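Local coordinates for carbon dioxide concentrating mechanism protein CcmK (Synechococcus elongatus, PDB 4OX6), which probably forms the hexameric tiles of the carboxysome shell, the protein coat of the bacterial microcompartment in which cyanobacteria concentrate carbon dioxide, at residues 45-50 / 60-65; 20-25 / 56-61. All coordinates share one frame; numbering follows the deposited sequence.

Contact 1: residues 45-50 / 60-65; sequences TIVSYM and NIRGDV
The carboxamide of Asn60 meets Ser48 at its edge: Ser48 OG lies nearly in the amide plane and takes a hydrogen bond from Asn60 ND2 at 2.9 Å. Both side chains leave the same face of the sheet; with Asn60 CG anti to the carbonyl carbon (chi1 -60°), the amide reaches Ser48 OG. Ser22 holds Asn60 OD1, so both ends of the amide are fixed. Ser48 OG also bonds Pro105 O. The Tyr49 CB points away from segment 60-65, and its ring stacks on Phe104 of a neighbouring subunit.

The backbones form an antiparallel ladder with a beta bulge. Thr45 pairs with Arg62 and Ile46 with Ile61, but Ser48 pairs with Asn60. Val47 is the extra residue, with psi at -31°; Val47 N still reaches Asn60 O at 3.0 Å. The Val47 and Arg62 side chains cross at a slant, Val47 CG1 touching Arg62 CG at 3.7 Å. The Arg62 guanidinium runs on to Glu101 and the carbonyls of Gln18, Ala19 and Ile106. A water bridges Thr45 OG1 and Arg62 O.

On the other face, Ile46 CG1 touches Ile61 CG2 at 4.1 Å. Both isoleucines rest on helix 28-39, while strand 19-26 flanks strand 56-63 on its far edge.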
ATOM      1  N   THR A  45     -11.058 -16.992  20.447  1.00 10.55           N
ATOM      2  CA  THR A  45     -10.477 -15.670  20.729  1.00 10.43           C
ATOM      3  C   THR A  45     -10.084 -15.079  19.366  1.00 12.37           C
ATOM      4  O   THR A  45      -9.393 -15.759  18.556  1.00 10.77           O
ATOM      5  CB  THR A  45      -9.221 -15.767  21.604  1.00 14.04           C
ATOM      6  OG1 THR A  45      -9.542 -16.491  22.820  1.00 16.70           O
ATOM      7  CG2 THR A  45      -8.735 -14.419  22.022  1.00 15.33           C
ATOM      8  N   ILE A  46     -10.484 -13.821  19.105  1.00  9.15           N
ATOM      9  CA  ILE A  46      -9.966 -13.098  17.958  1.00  9.04           C
ATOM     10  C   ILE A  46      -8.611 -12.553  18.412  1.00  9.93           C
ATOM     11  O   ILE A  46      -8.502 -11.901  19.438  1.00 10.37           O
ATOM     12  CB  ILE A  46     -10.883 -11.913  17.627  1.00 10.57           C
ATOM     13  CG1 ILE A  46     -12.317 -12.333  17.339  1.00 11.50           C
ATOM     14  CG2 ILE A  46     -10.347 -11.228  16.366  1.00 10.94           C
ATOM     15  CD1 ILE A  46     -13.355 -11.130  17.447  1.00 12.45           C
ATOM     16  N   VAL A  47      -7.566 -12.903  17.675  1.00  9.74           N
ATOM     17  CA  VAL A  47      -6.194 -12.525  18.034  1.00 10.06           C
ATOM     18  C   VAL A  47      -5.603 -11.384  17.247  1.00 11.32           C
ATOM     19  O   VAL A  47      -4.748 -10.704  17.765  1.00 12.87           O
ATOM     20  CB  VAL A  47      -5.237 -13.744  18.037  1.00 11.17           C
ATOM     21  CG1 VAL A  47      -5.729 -14.769  19.130  1.00 12.48           C
ATOM     22  CG2 VAL A  47      -5.135 -14.428  16.676  1.00 10.27           C
ATOM     23  N   SER A  48      -5.990 -11.218  15.998  1.00  9.95           N
ATOM     24  CA  SER A  48      -5.361 -10.251  15.132  1.00  8.07           C
ATOM     25  C   SER A  48      -6.164 -10.053  13.860  1.00 10.01           C
ATOM     26  O   SER A  48      -7.062 -10.840  13.540  1.00  9.63           O
ATOM     27  CB  SER A  48      -3.924 -10.678  14.742  1.00 11.45           C
ATOM     28  OG  SER A  48      -3.991 -11.881  13.992  1.00 13.06           O
ATOM     29  N   TYR A  49      -5.812  -9.009  13.112  1.00  9.91           N
ATOM     30  CA  TYR A  49      -6.293  -8.816  11.754  1.00  8.91           C
ATOM     31  C   TYR A  49      -5.139  -8.375  10.890  1.00 12.19           C
ATOM     32  O   TYR A  49      -4.183  -7.837  11.373  1.00 13.30           O
ATOM     33  CB  TYR A  49      -7.515  -7.885  11.626  1.00 10.54           C
ATOM     34  CG  TYR A  49      -7.202  -6.432  11.699  1.00 10.86           C
ATOM     35  CD1 TYR A  49      -6.890  -5.814  12.899  1.00 12.21           C
ATOM     36  CD2 TYR A  49      -7.166  -5.664  10.552  1.00 12.80           C
ATOM     37  CE1 TYR A  49      -6.571  -4.457  12.958  1.00 13.71           C
ATOM     38  CE2 TYR A  49      -6.874  -4.308  10.607  1.00 15.93           C
ATOM     39  CZ  TYR A  49      -6.526  -3.725  11.791  1.00 16.16           C
ATOM     40  OH  TYR A  49      -6.218  -2.377  11.806  1.00 17.70           O
ATOM     41  N   MET A  50      -5.277  -8.655   9.610  1.00  9.85           N
ATOM     42  CA  MET A  50      -4.310  -8.321   8.575  1.00 10.15           C
ATOM     43  C   MET A  50      -4.931  -7.383   7.524  1.00 12.54           C
ATOM     44  O   MET A  50      -6.000  -7.681   6.922  1.00 13.51           O
ATOM     45  CB  MET A  50      -3.878  -9.636   7.912  1.00 12.36           C
ATOM     46  CG  MET A  50      -2.950  -9.475   6.673  1.00 16.25           C
ATOM     47  SD  MET A  50      -1.439  -8.523   7.008  1.00 17.10           S
ATOM     48  CE  MET A  50      -0.614  -9.746   8.041  1.00 22.10           C
ATOM     49  N   ASN A  60      -8.100 -13.322  12.214  1.00  7.98           N
ATOM     50  CA  ASN A  60      -7.491 -14.566  12.705  1.00  8.85           C
ATOM     51  C   ASN A  60      -8.037 -14.884  14.072  1.00  9.57           C
ATOM     52  O   ASN A  60      -8.068 -14.023  14.988  1.00 10.12           O
ATOM     53  CB  ASN A  60      -5.990 -14.357  12.777  1.00 10.51           C
ATOM     54  CG  ASN A  60      -5.421 -14.010  11.415  1.00  9.58           C
ATOM     55  OD1 ASN A  60      -5.632 -14.750  10.454  1.00 12.33           O
ATOM     56  ND2 ASN A  60      -4.728 -12.884  11.327  1.00 10.92           N
ATOM     57  N   ILE A  61      -8.570 -16.093  14.218  1.00  8.53           N
ATOM     58  CA  ILE A  61      -9.128 -16.586  15.466  1.00 10.92           C
ATOM     59  C   ILE A  61      -8.395 -17.852  15.910  1.00  9.29           C
ATOM     60  O   ILE A  61      -7.868 -18.642  15.087  1.00 10.53           O
ATOM     61  CB  ILE A  61     -10.634 -16.817  15.351  1.00  8.75           C
ATOM     62  CG1 ILE A  61     -10.997 -17.962  14.396  1.00  9.22           C
ATOM     63  CG2 ILE A  61     -11.365 -15.535  14.985  1.00 10.41           C
ATOM     64  CD1 ILE A  61     -12.460 -18.400  14.524  1.00 10.89           C
ATOM     65  N   ARG A  62      -8.441 -18.102  17.209  1.00 10.22           N
ATOM     66  CA  ARG A  62      -7.836 -19.297  17.788  1.00  9.32           C
ATOM     67  C   ARG A  62      -8.814 -19.989  18.716  1.00 10.90           C
ATOM     68  O   ARG A  62      -9.564 -19.334  19.429  1.00 11.27           O
ATOM     69  CB  ARG A  62      -6.582 -18.984  18.591  1.00 11.09           C
ATOM     70  CG  ARG A  62      -5.495 -18.223  17.866  1.00 11.55           C
ATOM     71  CD  ARG A  62      -4.867 -18.967  16.658  1.00 10.03           C
ATOM     72  NE  ARG A  62      -4.162 -20.188  16.990  1.00 12.08           N
ATOM     73  CZ  ARG A  62      -2.925 -20.249  17.450  1.00 16.06           C
ATOM     74  NH1 ARG A  62      -2.171 -19.195  17.534  1.00 14.27           N
ATOM     75  NH2 ARG A  62      -2.389 -21.432  17.721  1.00 17.76           N
ATOM     76  N   GLY A  63      -8.778 -21.314  18.739  1.00  9.98           N
ATOM     77  CA  GLY A  63      -9.579 -22.086  19.674  1.00 11.75           C
ATOM     78  C   GLY A  63      -9.441 -23.554  19.353  1.00 10.44           C
ATOM     79  O   GLY A  63      -8.665 -23.909  18.435  1.00 11.00           O
ATOM     80  N   ASP A  64     -10.123 -24.407  20.095  1.00 11.55           N
ATOM     81  CA  ASP A  64     -10.165 -25.805  19.713  1.00 10.70           C
ATOM     82  C   ASP A  64     -10.765 -25.927  18.325  1.00  9.34           C
ATOM     83  O   ASP A  64     -11.646 -25.142  17.944  1.00 10.68           O
ATOM     84  CB  ASP A  64     -10.994 -26.622  20.679  1.00 13.83           C
ATOM     85  CG  ASP A  64     -10.343 -26.767  22.010  1.00 18.98           C
ATOM     86  OD1 ASP A  64      -9.152 -26.411  22.163  1.00 22.13           O
ATOM     87  OD2 ASP A  64     -11.088 -27.273  22.902  1.00 23.04           O
ATOM     88  N   VAL A  65     -10.345 -26.924  17.520  1.00  9.57           N
ATOM     89  CA  VAL A  65     -10.779 -26.942  16.136  1.00  9.36           C
ATOM     90  C   VAL A  65     -12.318 -26.994  15.999  1.00 10.54           C
ATOM     91  O   VAL A  65     -12.871 -26.373  15.068  1.00  9.77           O
ATOM     92  CB  VAL A  65     -10.089 -28.030  15.280  1.00 13.05           C
ATOM     93  CG1 VAL A  65     -10.544 -29.361  15.607  1.00 12.48           C
ATOM     94  CG2 VAL A  65     -10.271 -27.719  13.781  1.00 13.46           C
TER
HETATM   95  O   HOH W   1      -9.021 -19.207  22.541  1.00 23.93           O

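Contact 2: residues 20-25 / 56-61; sequences IGSLET and RFAVNI
This is a regular antiparallel strand pair in the buried middle of the sheet, joining strands 19-26 and 56-63. Six backbone hydrogen bonds link Gly21 with Ile61, Leu23 with Val59, and Thr25 with Phe57, two bonds to each pair. Ser22 and Asn60, like Glu24 and Ala58, form the non-hydrogen-bonded pairs between them. Here CA-H...O contacts add to the ladder, such as Ala58 CA to Leu23 O at 3.1 Å.

Ser22, Glu24 and Asn60 share one face. Ser22 OG donates to Asn60 OD1 at 2.8 Å. At the end of the pair, Arg56 reaches Glu24 and grips a single oxygen of it side-on. Its NE lies 2.8 Å from Glu24 OE2, on the anti lone pair, and its NH2 lies 2.9 Å from Glu24 OE2, above the carboxylate plane. The two flat groups are therefore steeply turned, 68° apart.

The two strands are the central ones of the BMC domain, whose beta-alpha-beta-beta-alpha-beta order and 2-3-1-4 sheet match a ferredoxin-like fold. The opposite face carries Leu23, Thr25, Phe57, Val59 and Ile61. Leu23 CB and Val59 CG1 pack loosely at 4.3 Å. Ile61 CG1, with chi1 at 67°, is placed over Gly21, 4.0 Å from Gly21 CA. Leu23 and Thr25 reach both helix 28-39 and helix 65-81.

Across the face of Ser22 and Glu24 lies a second neighbouring subunit, not the one that stacks on Tyr49. Its Phe28 N bonds Glu24 OE1, and its Pro29 packs on Ser22 and Glu24. With the arginine on one oxygen and this N-H on the other, the carboxylate is probably kept ionised.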
ATOM      1  N   ILE A  20      -6.042 -22.533  14.247  1.00 10.09           N
ATOM      2  CA  ILE A  20      -6.223 -21.192  13.675  1.00  9.68           C
ATOM      3  C   ILE A  20      -7.278 -21.226  12.626  1.00  9.92           C
ATOM      4  O   ILE A  20      -7.302 -22.091  11.733  1.00 12.03           O
ATOM      5  CB  ILE A  20      -4.883 -20.589  13.156  1.00 18.41           C
ATOM      6  CG1 ILE A  20      -5.082 -19.297  12.270  1.00 16.50           C
ATOM      7  CG2 ILE A  20      -4.176 -21.527  12.369  1.00 15.63           C
ATOM      8  CD1 ILE A  20      -5.268 -18.063  13.105  1.00 26.49           C
ATOM      9  N   GLY A  21      -8.172 -20.236  12.670  1.00  8.69           N
ATOM     10  CA  GLY A  21      -9.059 -19.969  11.551  1.00  8.10           C
ATOM     11  C   GLY A  21      -8.746 -18.563  11.050  1.00  9.04           C
ATOM     12  O   GLY A  21      -8.542 -17.642  11.853  1.00  9.94           O
ATOM     13  N   SER A  22      -8.717 -18.432   9.721  1.00  8.61           N
ATOM     14  CA  SER A  22      -8.496 -17.108   9.110  1.00  7.59           C
ATOM     15  C   SER A  22      -9.493 -16.961   8.005  1.00  8.25           C
ATOM     16  O   SER A  22      -9.695 -17.812   7.203  1.00  9.31           O
ATOM     17  CB  SER A  22      -7.082 -17.031   8.572  1.00  8.68           C
ATOM     18  OG  SER A  22      -6.750 -15.713   8.093  1.00 10.03           O
ATOM     19  N   LEU A  23     -10.129 -15.785   8.005  1.00  8.43           N
ATOM     20  CA  LEU A  23     -11.146 -15.416   7.045  1.00  8.75           C
ATOM     21  C   LEU A  23     -10.872 -14.057   6.460  1.00  7.92           C
ATOM     22  O   LEU A  23     -10.577 -13.144   7.219  1.00  9.57           O
ATOM     23  CB  LEU A  23     -12.531 -15.480   7.746  1.00  9.26           C
ATOM     24  CG  LEU A  23     -13.764 -15.113   6.914  1.00 10.00           C
ATOM     25  CD1 LEU A  23     -15.034 -15.747   7.548  1.00 12.18           C
ATOM     26  CD2 LEU A  23     -14.043 -13.624   6.837  1.00  9.93           C
ATOM     27  N   GLU A  24     -10.988 -13.927   5.142  1.00  8.27           N
ATOM     28  CA  GLU A  24     -10.634 -12.676   4.452  1.00  8.30           C
ATOM     29  C   GLU A  24     -11.799 -12.193   3.598  1.00  8.18           C
ATOM     30  O   GLU A  24     -12.442 -12.976   2.887  1.00  9.03           O
ATOM     31  CB  GLU A  24      -9.384 -12.915   3.571  1.00  7.78           C
ATOM     32  CG  GLU A  24      -8.842 -11.692   2.845  1.00  7.04           C
ATOM     33  CD  GLU A  24      -7.496 -11.965   2.256  1.00 11.21           C
ATOM     34  OE1 GLU A  24      -6.638 -12.532   2.966  1.00 10.84           O
ATOM     35  OE2 GLU A  24      -7.281 -11.553   1.093  1.00 10.68           O
ATOM     36  N   THR A  25     -12.093 -10.905   3.732  1.00  9.60           N
ATOM     37  CA  THR A  25     -13.135 -10.173   2.968  1.00  9.00           C
ATOM     38  C   THR A  25     -12.550  -9.063   2.145  1.00 10.59           C
ATOM     39  O   THR A  25     -11.440  -8.573   2.426  1.00 11.23           O
ATOM     40  CB  THR A  25     -14.191  -9.534   3.898  1.00  9.61           C
ATOM     41  OG1 THR A  25     -13.564  -8.611   4.770  1.00 10.13           O
ATOM     42  CG2 THR A  25     -14.882 -10.579   4.752  1.00 10.07           C
ATOM     43  N   ARG A  56      -8.748  -5.538   1.105  1.00 10.58           N
ATOM     44  CA  ARG A  56      -9.023  -6.843   1.707  1.00  9.58           C
ATOM     45  C   ARG A  56      -8.447  -6.867   3.079  1.00  9.26           C
ATOM     46  O   ARG A  56      -7.368  -6.322   3.369  1.00 10.25           O
ATOM     47  CB  ARG A  56      -8.469  -7.947   0.802  1.00  8.88           C
ATOM     48  CG  ARG A  56      -9.312  -8.138  -0.442  1.00  9.99           C
ATOM     49  CD  ARG A  56      -8.709  -8.983  -1.564  1.00 11.69           C
ATOM     50  NE  ARG A  56      -8.436 -10.331  -1.125  1.00 10.47           N
ATOM     51  CZ  ARG A  56      -8.445 -11.400  -1.918  1.00 11.57           C
ATOM     52  NH1 ARG A  56      -8.749 -11.268  -3.199  1.00 14.54           N
ATOM     53  NH2 ARG A  56      -8.107 -12.582  -1.437  1.00 11.72           N
ATOM     54  N   PHE A  57      -9.170  -7.580   3.959  1.00  9.55           N
ATOM     55  CA  PHE A  57      -8.767  -7.715   5.363  1.00  9.40           C
ATOM     56  C   PHE A  57      -8.990  -9.147   5.810  1.00  9.24           C
ATOM     57  O   PHE A  57     -10.022  -9.755   5.465  1.00  9.24           O
ATOM     58  CB  PHE A  57      -9.678  -6.834   6.245  1.00  9.04           C
ATOM     59  CG  PHE A  57      -9.497  -5.357   6.010  1.00  9.82           C
ATOM     60  CD1 PHE A  57     -10.217  -4.691   5.051  1.00 10.66           C
ATOM     61  CD2 PHE A  57      -8.597  -4.648   6.787  1.00  9.66           C
ATOM     62  CE1 PHE A  57     -10.007  -3.347   4.799  1.00 11.13           C
ATOM     63  CE2 PHE A  57      -8.389  -3.283   6.574  1.00 11.07           C
ATOM     64  CZ  PHE A  57      -9.086  -2.649   5.583  1.00  9.55           C
ATOM     65  N   ALA A  58      -8.061  -9.697   6.600  1.00  9.27           N
ATOM     66  CA  ALA A  58      -8.259 -11.022   7.172  1.00 10.35           C
ATOM     67  C   ALA A  58      -8.351 -10.916   8.671  1.00 11.31           C
ATOM     68  O   ALA A  58      -7.649 -10.124   9.307  1.00 12.49           O
ATOM     69  CB  ALA A  58      -7.124 -11.952   6.777  1.00 10.42           C
ATOM     70  N   VAL A  59      -9.218 -11.726   9.275  1.00  9.92           N
ATOM     71  CA  VAL A  59      -9.308 -11.840  10.743  1.00  8.85           C
ATOM     72  C   VAL A  59      -8.840 -13.240  11.129  1.00  8.65           C
ATOM     73  O   VAL A  59      -9.172 -14.217  10.459  1.00 10.17           O
ATOM     74  CB  VAL A  59     -10.738 -11.573  11.268  1.00 10.71           C
ATOM     75  CG1 VAL A  59     -11.806 -12.501  10.718  1.00  9.83           C
ATOM     76  CG2 VAL A  59     -10.761 -11.574  12.809  1.00 11.62           C
ATOM     77  N   ASN A  60      -8.100 -13.322  12.214  1.00  7.98           N
ATOM     78  CA  ASN A  60      -7.491 -14.566  12.705  1.00  8.85           C
ATOM     79  C   ASN A  60      -8.037 -14.884  14.072  1.00  9.57           C
ATOM     80  O   ASN A  60      -8.068 -14.023  14.988  1.00 10.12           O
ATOM     81  CB  ASN A  60      -5.990 -14.357  12.777  1.00 10.51           C
ATOM     82  CG  ASN A  60      -5.421 -14.010  11.415  1.00  9.58           C
ATOM     83  OD1 ASN A  60      -5.632 -14.750  10.454  1.00 12.33           O
ATOM     84  ND2 ASN A  60      -4.728 -12.884  11.327  1.00 10.92           N
ATOM     85  N   ILE A  61      -8.570 -16.093  14.218  1.00  8.53           N
ATOM     86  CA  ILE A  61      -9.128 -16.586  15.466  1.00 10.92           C
ATOM     87  C   ILE A  61      -8.395 -17.852  15.910  1.00  9.29           C
ATOM     88  O   ILE A  61      -7.868 -18.642  15.087  1.00 10.53           O
ATOM     89  CB  ILE A  61     -10.634 -16.817  15.351  1.00  8.75           C
ATOM     90  CG1 ILE A  61     -10.997 -17.962  14.396  1.00  9.22           C
ATOM     91  CG2 ILE A  61     -11.365 -15.535  14.985  1.00 10.41           C
ATOM     92  CD1 ILE A  61     -12.460 -18.400  14.524  1.00 10.89           C
TER

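The two contacts lie side by side in one antiparallel sheet, with their centres about 8 Å apart. Strand 56-63 is common to both: contact 1 uses its edge toward strand 45-53, and contact 2 its edge toward strand 19-26. Asn60 and Ile61 belong to both. Along the chain, 20-25 comes first, then 45-50, and both contacts close on the strand after it. Contact 1 is a hairpin pairing, whereas contact 2 spans helix 28-39 and strand 45-53. Ile46 CG2 meets Val59 CG2 at 3.6 Å between them. Both contacts touch the same two neighbouring subunits, so this sheet is part of the hexamer interface as well as the core.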